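Local coordinates for uncharacterized protein (Pyrococcus horikoshii, PDB 2CYJ) that is of unknown function and belongs to the conserved DUF498/DUF598 (Mth938-like) protein family, here from a hyperthermophilic archaeon, at residues G9-D14 and E96-L101; K16-D21 and G28-R33; E51-Y56 and L111-V116. All blocks are in the same frame, centred on the assembly; numbering follows the deposited sequence.

Interaction 1: G9-D14 and E96-L101; sequences GLVKID and EALKLL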
ATOM      1  N   GLY A   9       4.446 -12.934  -3.087  1.00  4.74           N
ATOM      2  CA  GLY A   9       5.822 -12.603  -2.760  1.00  5.61           C
ATOM      3  C   GLY A   9       6.639 -11.844  -3.789  1.00  4.37           C
ATOM      4  O   GLY A   9       7.803 -11.532  -3.534  1.00  4.24           O
ATOM      5  N   LEU A  10       6.045 -11.503  -4.929  1.00  5.57           N
ATOM      6  CA  LEU A  10       6.818 -10.833  -5.962  1.00  4.55           C
ATOM      7  C   LEU A  10       5.984 -10.035  -6.948  1.00  5.63           C
ATOM      8  O   LEU A  10       5.096 -10.583  -7.606  1.00  6.61           O
ATOM      9  CB  LEU A  10       7.621 -11.884  -6.743  1.00  3.99           C
ATOM     10  CG  LEU A  10       8.675 -11.388  -7.736  1.00  4.22           C
ATOM     11  CD1 LEU A  10       9.894 -10.862  -6.974  1.00  8.75           C
ATOM     12  CD2 LEU A  10       9.086 -12.522  -8.664  1.00  5.87           C
ATOM     13  N   VAL A  11       6.265  -8.741  -7.048  1.00  4.09           N
ATOM     14  CA  VAL A  11       5.562  -7.914  -8.018  1.00  3.51           C
ATOM     15  C   VAL A  11       6.581  -7.209  -8.907  1.00  5.71           C
ATOM     16  O   VAL A  11       7.657  -6.828  -8.442  1.00  6.26           O
ATOM     17  CB  VAL A  11       4.639  -6.864  -7.346  1.00  5.10           C
ATOM     18  CG1 VAL A  11       3.572  -7.582  -6.520  1.00  5.26           C
ATOM     19  CG2 VAL A  11       5.452  -5.898  -6.500  1.00  6.12           C
ATOM     20  N   LYS A  12       6.261  -7.083 -10.196  1.00  4.87           N
ATOM     21  CA  LYS A  12       7.141  -6.411 -11.154  1.00  4.40           C
ATOM     22  C   LYS A  12       6.420  -5.126 -11.535  1.00  4.43           C
ATOM     23  O   LYS A  12       5.342  -5.165 -12.130  1.00  5.34           O
ATOM     24  CB  LYS A  12       7.381  -7.269 -12.400  1.00  5.53           C
ATOM     25  CG  LYS A  12       8.413  -6.666 -13.355  1.00  7.94           C
ATOM     26  CD  LYS A  12       8.619  -7.549 -14.573  1.00  8.68           C
ATOM     27  CE  LYS A  12       9.410  -6.831 -15.654  1.00  9.85           C
ATOM     28  NZ  LYS A  12       9.661  -7.768 -16.789  1.00 12.65           N
ATOM     29  N   ILE A  13       7.011  -3.997 -11.161  1.00  4.20           N
ATOM     30  CA  ILE A  13       6.425  -2.691 -11.416  1.00  5.17           C
ATOM     31  C   ILE A  13       7.521  -1.770 -11.951  1.00  3.78           C
ATOM     32  O   ILE A  13       8.632  -1.748 -11.412  1.00  3.94           O
ATOM     33  CB  ILE A  13       5.808  -2.136 -10.107  1.00  5.49           C
ATOM     34  CG1 ILE A  13       4.667  -3.061  -9.663  1.00  6.73           C
ATOM     35  CG2 ILE A  13       5.311  -0.710 -10.314  1.00  8.07           C
ATOM     36  CD1 ILE A  13       3.993  -2.659  -8.357  1.00  9.90           C
ATOM     37  N   ASP A  14       7.204  -1.026 -13.013  1.00  4.16           N
ATOM     38  CA  ASP A  14       8.165  -0.134 -13.663  1.00  4.58           C
ATOM     39  C   ASP A  14       9.369  -0.946 -14.132  1.00  5.38           C
ATOM     40  O   ASP A  14      10.493  -0.431 -14.238  1.00  7.39           O
ATOM     41  CB  ASP A  14       8.621   0.986 -12.720  1.00  5.01           C
ATOM     42  CG  ASP A  14       7.563   2.047 -12.517  1.00  4.64           C
ATOM     43  OD1 ASP A  14       7.870   3.059 -11.844  1.00  6.54           O
ATOM     44  OD2 ASP A  14       6.431   1.884 -13.021  1.00  5.49           O
ATOM     45  N   GLU A  96      -6.188  -7.847  -6.818  1.00  3.18           N
ATOM     46  CA  GLU A  96      -7.305  -6.991  -7.202  1.00  5.12           C
ATOM     47  C   GLU A  96      -6.907  -5.535  -6.961  1.00  4.10           C
ATOM     48  O   GLU A  96      -7.171  -4.661  -7.788  1.00  4.82           O
ATOM     49  CB  GLU A  96      -8.552  -7.316  -6.375  1.00  6.21           C
ATOM     50  CG  GLU A  96      -9.677  -6.304  -6.610  1.00  7.14           C
ATOM     51  CD  GLU A  96     -10.890  -6.496  -5.720  1.00  8.68           C
ATOM     52  OE1 GLU A  96     -10.817  -7.249  -4.730  1.00  7.20           O
ATOM     53  OE2 GLU A  96     -11.922  -5.863  -6.009  1.00 10.32           O
ATOM     54  N   ALA A  97      -6.260  -5.268  -5.831  1.00  4.53           N
ATOM     55  CA  ALA A  97      -5.857  -3.903  -5.517  1.00  3.34           C
ATOM     56  C   ALA A  97      -4.939  -3.307  -6.584  1.00  3.61           C
ATOM     57  O   ALA A  97      -5.105  -2.151  -6.961  1.00  3.86           O
ATOM     58  CB  ALA A  97      -5.185  -3.846  -4.140  1.00  5.08           C
ATOM     59  N   LEU A  98      -3.970  -4.084  -7.068  1.00  4.42           N
ATOM     60  CA  LEU A  98      -3.063  -3.571  -8.091  1.00  4.02           C
ATOM     61  C   LEU A  98      -3.759  -3.420  -9.436  1.00  4.35           C
ATOM     62  O   LEU A  98      -3.408  -2.542 -10.225  1.00  3.73           O
ATOM     63  CB  LEU A  98      -1.821  -4.465  -8.211  1.00  4.22           C
ATOM     64  CG  LEU A  98      -0.837  -4.271  -7.046  1.00  5.18           C
ATOM     65  CD1 LEU A  98       0.220  -5.352  -7.076  1.00  6.70           C
ATOM     66  CD2 LEU A  98      -0.183  -2.897  -7.142  1.00  5.40           C
ATOM     67  N   LYS A  99      -4.740  -4.278  -9.706  1.00  4.65           N
ATOM     68  CA  LYS A  99      -5.469  -4.154 -10.956  1.00  6.02           C
ATOM     69  C   LYS A  99      -6.290  -2.857 -10.882  1.00  4.79           C
ATOM     70  O   LYS A  99      -6.383  -2.118 -11.867  1.00  5.11           O
ATOM     71  CB  LYS A  99      -6.371  -5.372 -11.172  1.00  5.51           C
ATOM     72  CG  LYS A  99      -6.874  -5.519 -12.612  1.00  8.98           C
ATOM     73  CD  LYS A  99      -5.711  -5.665 -13.600  1.00  7.15           C
ATOM     74  CE  LYS A  99      -6.192  -5.848 -15.032  1.00 11.33           C
ATOM     75  NZ  LYS A  99      -5.035  -5.772 -15.975  1.00 11.47           N
ATOM     76  N   LEU A 100      -6.857  -2.563  -9.712  1.00  3.82           N
ATOM     77  CA  LEU A 100      -7.634  -1.338  -9.534  1.00  5.99           C
ATOM     78  C   LEU A 100      -6.705  -0.117  -9.579  1.00  4.91           C
ATOM     79  O   LEU A 100      -7.082   0.932 -10.099  1.00  5.86           O
ATOM     80  CB  LEU A 100      -8.390  -1.363  -8.201  1.00  6.56           C
ATOM     81  CG  LEU A 100      -9.271  -0.149  -7.899  1.00  9.34           C
ATOM     82  CD1 LEU A 100     -10.410  -0.048  -8.916  1.00 10.60           C
ATOM     83  CD2 LEU A 100      -9.844  -0.304  -6.496  1.00 10.66           C
ATOM     84  N   LEU A 101      -5.494  -0.244  -9.036  1.00  3.83           N
ATOM     85  CA  LEU A 101      -4.543   0.867  -9.072  1.00  5.46           C
ATOM     86  C   LEU A 101      -4.255   1.232 -10.532  1.00  7.62           C
ATOM     87  O   LEU A 101      -4.212   2.403 -10.907  1.00  6.52           O
ATOM     88  CB  LEU A 101      -3.238   0.478  -8.373  1.00  3.50           C
ATOM     89  CG  LEU A 101      -2.196   1.598  -8.279  1.00  4.71           C
ATOM     90  CD1 LEU A 101      -2.729   2.739  -7.414  1.00  7.21           C
ATOM     91  CD2 LEU A 101      -0.901   1.038  -7.689  1.00  5.50           C
TER

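Interaction 2: K16-D21 and G28-R33; sequences KEFDHD and GRIERR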
ATOM      1  N   LYS A  16      10.872  -3.330 -12.587  1.00  5.52           N
ATOM      2  CA  LYS A  16      11.711  -3.803 -11.493  1.00  6.29           C
ATOM      3  C   LYS A  16      10.990  -4.841 -10.645  1.00  5.02           C
ATOM      4  O   LYS A  16       9.791  -4.737 -10.425  1.00  4.98           O
ATOM      5  CB  LYS A  16      12.128  -2.617 -10.621  1.00  9.28           C
ATOM      6  CG  LYS A  16      13.036  -1.620 -11.342  1.00 13.90           C
ATOM      7  CD  LYS A  16      13.323  -0.376 -10.505  1.00 18.94           C
ATOM      8  CE  LYS A  16      12.071   0.471 -10.318  1.00 26.52           C
ATOM      9  NZ  LYS A  16      12.318   1.674  -9.468  1.00 32.83           N
ATOM     10  N   GLU A  17      11.722  -5.853 -10.183  1.00  5.49           N
ATOM     11  CA  GLU A  17      11.147  -6.909  -9.348  1.00  6.44           C
ATOM     12  C   GLU A  17      11.264  -6.565  -7.875  1.00  3.25           C
ATOM     13  O   GLU A  17      12.353  -6.298  -7.380  1.00  9.11           O
ATOM     14  CB  GLU A  17      11.876  -8.234  -9.573  1.00  9.73           C
ATOM     15  CG  GLU A  17      11.789  -8.773 -10.976  1.00 21.68           C
ATOM     16  CD  GLU A  17      10.463  -9.424 -11.256  1.00 23.96           C
ATOM     17  OE1 GLU A  17      10.316 -10.008 -12.351  1.00 35.13           O
ATOM     18  OE2 GLU A  17       9.571  -9.355 -10.384  1.00 24.57           O
ATOM     19  N   PHE A  18      10.133  -6.573  -7.177  1.00  3.96           N
ATOM     20  CA  PHE A  18      10.102  -6.289  -5.745  1.00  3.76           C
ATOM     21  C   PHE A  18       9.649  -7.549  -5.019  1.00  4.74           C
ATOM     22  O   PHE A  18       8.503  -7.979  -5.190  1.00  4.42           O
ATOM     23  CB  PHE A  18       9.123  -5.145  -5.464  1.00  4.96           C
ATOM     24  CG  PHE A  18       9.508  -3.852  -6.125  1.00  3.92           C
ATOM     25  CD1 PHE A  18      10.435  -3.003  -5.536  1.00  5.85           C
ATOM     26  CD2 PHE A  18       8.952  -3.497  -7.344  1.00  6.47           C
ATOM     27  CE1 PHE A  18      10.802  -1.817  -6.153  1.00  5.79           C
ATOM     28  CE2 PHE A  18       9.310  -2.314  -7.972  1.00  6.40           C
ATOM     29  CZ  PHE A  18      10.237  -1.472  -7.379  1.00  5.38           C
ATOM     30  N   ASP A  19      10.539  -8.146  -4.220  1.00  4.82           N
ATOM     31  CA  ASP A  19      10.208  -9.366  -3.480  1.00  3.57           C
ATOM     32  C   ASP A  19       9.821  -9.043  -2.044  1.00  3.64           C
ATOM     33  O   ASP A  19       9.981  -9.863  -1.129  1.00  5.78           O
ATOM     34  CB  ASP A  19      11.394 -10.346  -3.485  1.00  3.10           C
ATOM     35  CG  ASP A  19      12.537  -9.911  -2.575  1.00  9.30           C
ATOM     36  OD1 ASP A  19      13.363 -10.780  -2.233  1.00 12.95           O
ATOM     37  OD2 ASP A  19      12.634  -8.721  -2.205  1.00  5.90           O
ATOM     38  N   HIS A  20       9.271  -7.846  -1.868  1.00  3.98           N
ATOM     39  CA  HIS A  20       8.897  -7.354  -0.554  1.00  2.96           C
ATOM     40  C   HIS A  20       7.849  -6.257  -0.708  1.00  3.30           C
ATOM     41  O   HIS A  20       7.582  -5.785  -1.822  1.00  4.05           O
ATOM     42  CB  HIS A  20      10.142  -6.790   0.135  1.00  3.29           C
ATOM     43  CG  HIS A  20      10.801  -5.690  -0.635  1.00  5.04           C
ATOM     44  ND1 HIS A  20      10.324  -4.396  -0.629  1.00  6.56           N
ATOM     45  CD2 HIS A  20      11.874  -5.692  -1.461  1.00  5.85           C
ATOM     46  CE1 HIS A  20      11.074  -3.649  -1.419  1.00  5.24           C
ATOM     47  NE2 HIS A  20      12.022  -4.409  -1.937  1.00  8.02           N
ATOM     48  N   ASP A  21       7.272  -5.841   0.413  1.00  2.74           N
ATOM     49  CA  ASP A  21       6.242  -4.815   0.412  1.00  3.11           C
ATOM     50  C   ASP A  21       6.771  -3.467  -0.060  1.00  3.13           C
ATOM     51  O   ASP A  21       7.933  -3.118   0.183  1.00  4.25           O
ATOM     52  CB  ASP A  21       5.660  -4.665   1.817  1.00  4.48           C
ATOM     53  CG  ASP A  21       4.850  -5.869   2.252  1.00  4.50           C
ATOM     54  OD1 ASP A  21       4.816  -6.895   1.540  1.00  5.35           O
ATOM     55  OD2 ASP A  21       4.241  -5.784   3.331  1.00  4.27           O
ATOM     56  N   GLY A  28       4.445   8.432  -8.413  1.00  4.64           N
ATOM     57  CA  GLY A  28       4.997   7.253  -9.054  1.00  5.11           C
ATOM     58  C   GLY A  28       6.297   6.815  -8.404  1.00  5.23           C
ATOM     59  O   GLY A  28       6.870   5.797  -8.788  1.00  6.46           O
ATOM     60  N   ARG A  29       6.786   7.588  -7.436  1.00  6.49           N
ATOM     61  CA  ARG A  29       8.004   7.203  -6.728  1.00  6.55           C
ATOM     62  C   ARG A  29       7.667   5.943  -5.933  1.00  6.09           C
ATOM     63  O   ARG A  29       6.565   5.814  -5.394  1.00  6.04           O
ATOM     64  CB  ARG A  29       8.442   8.310  -5.774  1.00 10.28           C
ATOM     65  CG  ARG A  29       8.995   9.527  -6.485  1.00 18.96           C
ATOM     66  CD  ARG A  29       9.255  10.663  -5.521  1.00 21.50           C
ATOM     67  NE  ARG A  29       9.650  11.866  -6.244  1.00 30.56           N
ATOM     68  CZ  ARG A  29       9.729  13.077  -5.699  1.00 34.90           C
ATOM     69  NH1 ARG A  29       9.440  13.250  -4.417  1.00 40.79           N
ATOM     70  NH2 ARG A  29      10.091  14.113  -6.442  1.00 38.78           N
ATOM     71  N   ILE A  30       8.612   5.015  -5.873  1.00  6.57           N
ATOM     72  CA  ILE A  30       8.412   3.768  -5.143  1.00  7.91           C
ATOM     73  C   ILE A  30       9.454   3.624  -4.041  1.00 10.89           C
ATOM     74  O   ILE A  30      10.642   3.875  -4.262  1.00 11.72           O
ATOM     75  CB  ILE A  30       8.527   2.541  -6.077  1.00  7.05           C
ATOM     76  CG1 ILE A  30       7.490   2.633  -7.200  1.00 10.32           C
ATOM     77  CG2 ILE A  30       8.331   1.255  -5.276  1.00 11.00           C
ATOM     78  CD1 ILE A  30       7.615   1.524  -8.228  1.00 12.04           C
ATOM     79  N   GLU A  31       9.004   3.241  -2.850  1.00  6.03           N
ATOM     80  CA  GLU A  31       9.901   3.020  -1.719  1.00  6.89           C
ATOM     81  C   GLU A  31       9.525   1.714  -1.041  1.00  8.09           C
ATOM     82  O   GLU A  31       8.414   1.203  -1.209  1.00  5.95           O
ATOM     83  CB  GLU A  31       9.774   4.120  -0.665  1.00  8.51           C
ATOM     84  CG  GLU A  31      10.324   5.477  -1.033  1.00 15.18           C
ATOM     85  CD  GLU A  31      10.564   6.316   0.209  1.00 25.36           C
ATOM     86  OE1 GLU A  31      10.922   5.728   1.251  1.00 31.89           O
ATOM     87  OE2 GLU A  31      10.411   7.553   0.149  1.00 34.17           O
ATOM     88  N   ARG A  32      10.444   1.174  -0.253  1.00  6.05           N
ATOM     89  CA  ARG A  32      10.143  -0.051   0.458  1.00  6.56           C
ATOM     90  C   ARG A  32       9.168   0.290   1.590  1.00  5.75           C
ATOM     91  O   ARG A  32       9.182   1.400   2.134  1.00  7.30           O
ATOM     92  CB  ARG A  32      11.424  -0.667   1.039  1.00  9.63           C
ATOM     93  CG  ARG A  32      12.086   0.157   2.128  1.00 12.72           C
ATOM     94  CD  ARG A  32      13.239  -0.608   2.783  1.00 12.34           C
ATOM     95  NE  ARG A  32      12.758  -1.719   3.598  1.00 11.41           N
ATOM     96  CZ  ARG A  32      12.341  -1.605   4.858  1.00  7.20           C
ATOM     97  NH1 ARG A  32      12.347  -0.427   5.473  1.00 10.16           N
ATOM     98  NH2 ARG A  32      11.904  -2.677   5.501  1.00  8.87           N
ATOM     99  N   ARG A  33       8.295  -0.650   1.918  1.00  4.36           N
ATOM    100  CA  ARG A  33       7.368  -0.433   3.009  1.00  4.27           C
ATOM    101  C   ARG A  33       8.137  -0.643   4.318  1.00  4.96           C
ATOM    102  O   ARG A  33       8.845  -1.648   4.470  1.00  6.15           O
ATOM    103  CB  ARG A  33       6.206  -1.428   2.941  1.00  4.82           C
ATOM    104  CG  ARG A  33       5.223  -1.265   4.084  1.00  5.50           C
ATOM    105  CD  ARG A  33       4.255  -2.424   4.227  1.00  4.20           C
ATOM    106  NE  ARG A  33       3.625  -2.329   5.542  1.00  4.73           N
ATOM    107  CZ  ARG A  33       3.082  -3.342   6.207  1.00  5.40           C
ATOM    108  NH1 ARG A  33       3.065  -4.564   5.690  1.00  5.83           N
ATOM    109  NH2 ARG A  33       2.601  -3.133   7.421  1.00  7.21           N
TER
HETATM  110  O   HOH W   1      12.055   2.129  -6.801  1.00 37.87           O
HETATM  111  O   HOH W   2       9.171  -3.977   3.167  1.00 16.24           O

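Interaction 3: E51-Y56 and L111-V116; sequences EELEKY and LAIIHV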
ATOM      1  N   GLU A  51       1.576   4.858  13.410  1.00  6.87           N
ATOM      2  CA  GLU A  51       2.970   5.274  13.443  1.00  6.67           C
ATOM      3  C   GLU A  51       3.631   4.963  12.106  1.00  6.46           C
ATOM      4  O   GLU A  51       4.491   5.714  11.638  1.00  9.27           O
ATOM      5  CB  GLU A  51       3.724   4.560  14.568  1.00  8.21           C
ATOM      6  CG  GLU A  51       3.320   5.004  15.975  1.00 19.47           C
ATOM      7  CD  GLU A  51       2.069   4.310  16.514  1.00 24.88           C
ATOM      8  OE1 GLU A  51       1.448   3.496  15.796  1.00 22.13           O
ATOM      9  OE2 GLU A  51       1.707   4.584  17.677  1.00 27.09           O
ATOM     10  N   GLU A  52       3.239   3.850  11.491  1.00  5.33           N
ATOM     11  CA  GLU A  52       3.812   3.503  10.204  1.00  4.24           C
ATOM     12  C   GLU A  52       3.185   4.354   9.098  1.00  4.81           C
ATOM     13  O   GLU A  52       3.896   4.937   8.281  1.00  5.40           O
ATOM     14  CB  GLU A  52       3.612   2.014   9.869  1.00  4.48           C
ATOM     15  CG  GLU A  52       4.253   1.658   8.512  1.00  5.34           C
ATOM     16  CD  GLU A  52       3.950   0.263   7.992  1.00  6.26           C
ATOM     17  OE1 GLU A  52       4.172   0.042   6.780  1.00  6.56           O
ATOM     18  OE2 GLU A  52       3.506  -0.606   8.769  1.00  7.46           O
ATOM     19  N   LEU A  53       1.856   4.429   9.067  1.00  5.64           N
ATOM     20  CA  LEU A  53       1.185   5.193   8.020  1.00  5.70           C
ATOM     21  C   LEU A  53       1.626   6.653   7.934  1.00  5.69           C
ATOM     22  O   LEU A  53       1.754   7.211   6.847  1.00  4.63           O
ATOM     23  CB  LEU A  53      -0.335   5.117   8.201  1.00  5.00           C
ATOM     24  CG  LEU A  53      -1.207   5.842   7.170  1.00  4.63           C
ATOM     25  CD1 LEU A  53      -0.856   5.382   5.750  1.00  7.94           C
ATOM     26  CD2 LEU A  53      -2.666   5.562   7.479  1.00  7.71           C
ATOM     27  N   GLU A  54       1.870   7.277   9.076  1.00  4.85           N
ATOM     28  CA  GLU A  54       2.281   8.669   9.092  1.00  4.83           C
ATOM     29  C   GLU A  54       3.567   8.899   8.305  1.00  6.69           C
ATOM     30  O   GLU A  54       3.761   9.978   7.744  1.00  5.52           O
ATOM     31  CB  GLU A  54       2.441   9.141  10.546  1.00  4.59           C
ATOM     32  CG  GLU A  54       2.722  10.636  10.730  1.00  7.24           C
ATOM     33  CD  GLU A  54       4.197  10.999  10.636  1.00  7.86           C
ATOM     34  OE1 GLU A  54       5.055  10.095  10.731  1.00  9.91           O
ATOM     35  OE2 GLU A  54       4.499  12.204  10.488  1.00  6.93           O
ATOM     36  N   LYS A  55       4.437   7.890   8.249  1.00  4.88           N
ATOM     37  CA  LYS A  55       5.695   8.024   7.512  1.00  4.70           C
ATOM     38  C   LYS A  55       5.470   8.154   6.010  1.00  4.27           C
ATOM     39  O   LYS A  55       6.359   8.606   5.291  1.00  6.97           O
ATOM     40  CB  LYS A  55       6.625   6.822   7.749  1.00  6.27           C
ATOM     41  CG  LYS A  55       7.006   6.555   9.195  1.00  8.31           C
ATOM     42  CD  LYS A  55       7.731   7.740   9.799  1.00 13.35           C
ATOM     43  CE  LYS A  55       8.171   7.430  11.213  1.00 17.08           C
ATOM     44  NZ  LYS A  55       8.968   8.543  11.786  1.00 23.97           N
ATOM     45  N   TYR A  56       4.284   7.774   5.535  1.00  4.76           N
ATOM     46  CA  TYR A  56       4.000   7.828   4.105  1.00  5.97           C
ATOM     47  C   TYR A  56       3.244   9.074   3.696  1.00  6.66           C
ATOM     48  O   TYR A  56       2.897   9.225   2.526  1.00  7.43           O
ATOM     49  CB  TYR A  56       3.216   6.587   3.677  1.00  6.46           C
ATOM     50  CG  TYR A  56       3.863   5.301   4.126  1.00  3.98           C
ATOM     51  CD1 TYR A  56       3.092   4.241   4.590  1.00  4.73           C
ATOM     52  CD2 TYR A  56       5.252   5.163   4.140  1.00  5.30           C
ATOM     53  CE1 TYR A  56       3.687   3.067   5.072  1.00  5.49           C
ATOM     54  CE2 TYR A  56       5.855   3.990   4.614  1.00  4.95           C
ATOM     55  CZ  TYR A  56       5.064   2.954   5.080  1.00  5.15           C
ATOM     56  OH  TYR A  56       5.646   1.807   5.554  1.00  6.88           O
ATOM     57  N   LEU A 111      -2.038   7.149  -3.216  1.00  4.30           N
ATOM     58  CA  LEU A 111      -0.954   6.655  -2.368  1.00  3.94           C
ATOM     59  C   LEU A 111      -1.296   5.171  -2.175  1.00  3.45           C
ATOM     60  O   LEU A 111      -2.387   4.840  -1.700  1.00  4.90           O
ATOM     61  CB  LEU A 111      -0.950   7.360  -1.010  1.00  3.23           C
ATOM     62  CG  LEU A 111       0.015   6.767   0.030  1.00  5.06           C
ATOM     63  CD1 LEU A 111       1.474   6.848  -0.445  1.00  5.91           C
ATOM     64  CD2 LEU A 111      -0.168   7.527   1.343  1.00  5.74           C
ATOM     65  N   ALA A 112      -0.391   4.272  -2.547  1.00  3.75           N
ATOM     66  CA  ALA A 112      -0.675   2.846  -2.409  1.00  2.75           C
ATOM     67  C   ALA A 112       0.325   2.130  -1.519  1.00  4.75           C
ATOM     68  O   ALA A 112       1.521   2.366  -1.623  1.00  6.01           O
ATOM     69  CB  ALA A 112      -0.687   2.174  -3.794  1.00  4.50           C
ATOM     70  N   ILE A 113      -0.173   1.276  -0.629  1.00  3.06           N
ATOM     71  CA  ILE A 113       0.691   0.482   0.247  1.00  2.40           C
ATOM     72  C   ILE A 113       0.373  -0.944  -0.171  1.00  3.14           C
ATOM     73  O   ILE A 113      -0.781  -1.390  -0.088  1.00  3.79           O
ATOM     74  CB  ILE A 113       0.361   0.696   1.728  1.00  3.04           C
ATOM     75  CG1 ILE A 113       0.571   2.172   2.088  1.00  4.65           C
ATOM     76  CG2 ILE A 113       1.252  -0.197   2.591  1.00  6.06           C
ATOM     77  CD1 ILE A 113       0.036   2.555   3.457  1.00  7.05           C
ATOM     78  N   ILE A 114       1.395  -1.639  -0.649  1.00  2.86           N
ATOM     79  CA  ILE A 114       1.225  -2.984  -1.176  1.00  4.89           C
ATOM     80  C   ILE A 114       1.912  -4.080  -0.373  1.00  3.26           C
ATOM     81  O   ILE A 114       3.145  -4.116  -0.276  1.00  5.48           O
ATOM     82  CB  ILE A 114       1.772  -3.037  -2.625  1.00  5.48           C
ATOM     83  CG1 ILE A 114       1.163  -1.898  -3.464  1.00  5.15           C
ATOM     84  CG2 ILE A 114       1.523  -4.413  -3.235  1.00  6.24           C
ATOM     85  CD1 ILE A 114      -0.357  -1.970  -3.672  1.00  6.32           C
ATOM     86  N   HIS A 115       1.106  -4.976   0.188  1.00  4.00           N
ATOM     87  CA  HIS A 115       1.614  -6.101   0.956  1.00  3.30           C
ATOM     88  C   HIS A 115       1.631  -7.283  -0.016  1.00  3.46           C
ATOM     89  O   HIS A 115       0.589  -7.686  -0.544  1.00  4.75           O
ATOM     90  CB  HIS A 115       0.689  -6.353   2.144  1.00  3.77           C
ATOM     91  CG  HIS A 115       1.150  -7.454   3.044  1.00  3.03           C
ATOM     92  ND1 HIS A 115       2.411  -7.489   3.588  1.00  9.21           N
ATOM     93  CD2 HIS A 115       0.509  -8.558   3.503  1.00  3.95           C
ATOM     94  CE1 HIS A 115       2.529  -8.565   4.348  1.00  6.12           C
ATOM     95  NE2 HIS A 115       1.389  -9.230   4.313  1.00 12.41           N
ATOM     96  N   VAL A 116       2.822  -7.825  -0.255  1.00  4.48           N
ATOM     97  CA  VAL A 116       2.983  -8.893  -1.233  1.00  4.61           C
ATOM     98  C   VAL A 116       2.839 -10.344  -0.785  1.00  4.75           C
ATOM     99  O   VAL A 116       2.837 -11.251  -1.630  1.00  5.72           O
ATOM    100  CB  VAL A 116       4.326  -8.715  -2.020  1.00  5.26           C
ATOM    101  CG1 VAL A 116       4.371  -7.323  -2.644  1.00  5.81           C
ATOM    102  CG2 VAL A 116       5.525  -8.916  -1.106  1.00  5.97           C
TER

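Interaction 1: G9-D14 and E96-L101
Leu98 of helix 94-104 reaches across to Val11 and Ile13 of strand 10-13, and its forked end splits the work between them. The leucine side chain meets that of Val11 at about a right angle, with CD1 of Leu98 4.1 Å from CG1 of Val11, one methyl on one methyl rather than two chains laid along each other. The other branch, Leu98 CD2, faces the end of the isoleucine, with Ile13 CD1 at 4.4 Å. Ile13 gets there because its CG1-CD1 arm is fully extended (chi2 178°), carrying the terminal methyl far out from the strand. Residues two apart on a strand point the same way, which is why Val11 and Ile13 can both serve one leucine. Branched aliphatic residues suit the place: nothing polar is offered across the gap, and no hydrogen bond joins the two backbones, whose nearest CA atoms, of Val11 and Leu98, are 9.7 Å apart. The small buried contact is extended by neighbours: Ile13 also touches Ile3, and Val11 touches Phe18. Leu98 rests on Val6 of strand 3-7 and on Ile114 of strand 110-115, placing the helix between the three-stranded antiparallel sheet and the five-stranded mixed sheet.

Interaction 2: K16-D21 and G28-R33
Asp21 and Arg33 face each other at the open end of the beta-hairpin made by strands 22-24 and 30-32, and continue its antiparallel pairing by one bond. Arg33 N gives its proton to Asp21 O at 3.0 Å and nearly straight (169°). The same carbonyl oxygen accepts a second bond, from His20 ND1, at 2.8 Å, the two donors arriving from opposite faces of the carbonyl plane. A water gives Asp21 O a further, weak bond while donating to Arg33 O at 2.7 Å. The side chains run alongside one another, pointing the same way, to a salt bridge in which Arg33 NH1 lies 2.9 Å from Asp21 OD2, with carboxylate and guanidinium nearly coplanar (12°). Both groups are buried yet well supplied: His115 ND1 also binds Asp21 OD2 and Val116 N binds OD1, while Arg33 NE pairs with Glu52 and NH2 with Ser45 O. A leucine in place of Arg33 would probably leave the carboxylates of Asp21 and Glu52 buried without their shared positive partner. Earlier in both segments, where their backbones stand farther apart, contact turns apolar: the flat Phe18 ring and the branched Ile30 cross at a slant, Phe18 CZ lying 3.9 Å from Ile30 CG2.

Interaction 3: E51-Y56 and L111-V116
Ile113 sets CG1 anti to its carbonyl carbon (chi1 -61°) and keeps the arm extended (chi2 169°), a shape that projects CD1 from strand 110-115 to Leu53 and Tyr56. Leu53 leaves its helix without aiming at the strand, but with CG anti to the backbone N (chi1 -179°) its end swings nearer, and Leu53 CD1 meets Ile113 CD1 at 3.7 Å. The same isoleucine methyl lies 3.7 Å from Tyr56 CD1. Both partners cross the isoleucine chain at about a right angle, and the one terminal methyl, CD1, touches both. Two residues earlier on the strand, Leu111 touches a different part of the tyrosine: its CD2 lies 4.2 Å from Tyr56 CB and 3.7 Å from Tyr56 O. A tyrosine suits this position because its ring supplies apolar surface while its hydroxyl reaches polar company. Tyr56 OH donates to Glu52 OE1 at 2.6 Å, using the lone pair directed away from the other carboxylate oxygen, which fixes where the far end of the side chain lies. Glu52 O, over one face of the ring toward its rim, and Ile113 CD1 limit how the ring can turn. Glu52 OE2 bonds to Ser38 OG, while Met34 N bonds to the tyrosine hydroxyl. The contact is thus divided chemically: apolar groups, aliphatic and aromatic, join segment 51-56 to strand 110-115 without a hydrogen bond, and the buried glutamate beside them has its polar needs met by tyrosine, serine and arginine, the last of which probably offsets its negative charge.

In the fold
Strand 110-115, central in the five-stranded mixed sheet, ties the three contacts together. Its Ala112 packs on Leu101 of interaction 1, Ile113 looks toward segment 51-56 in interaction 3, and His115 near its end bonds to Asp21 of interaction 2; helices lie against both faces of the sheet. Interactions 1 and 2 have centres 10 Å apart and share the three-stranded sheet, where strands 10-13 and 16-18 are neighbours; interactions 2 and 3 are 11 Å apart, and 1 and 3 are 15 Å apart. Along the chain, interaction 2 is nested within interaction 1 and closes before interaction 3 opens, while 1 and 3 interlock. Strand 10-13 against helix 94-104, with Gly9 bonded to Val116, brings the chain's two ends together in one compact domain.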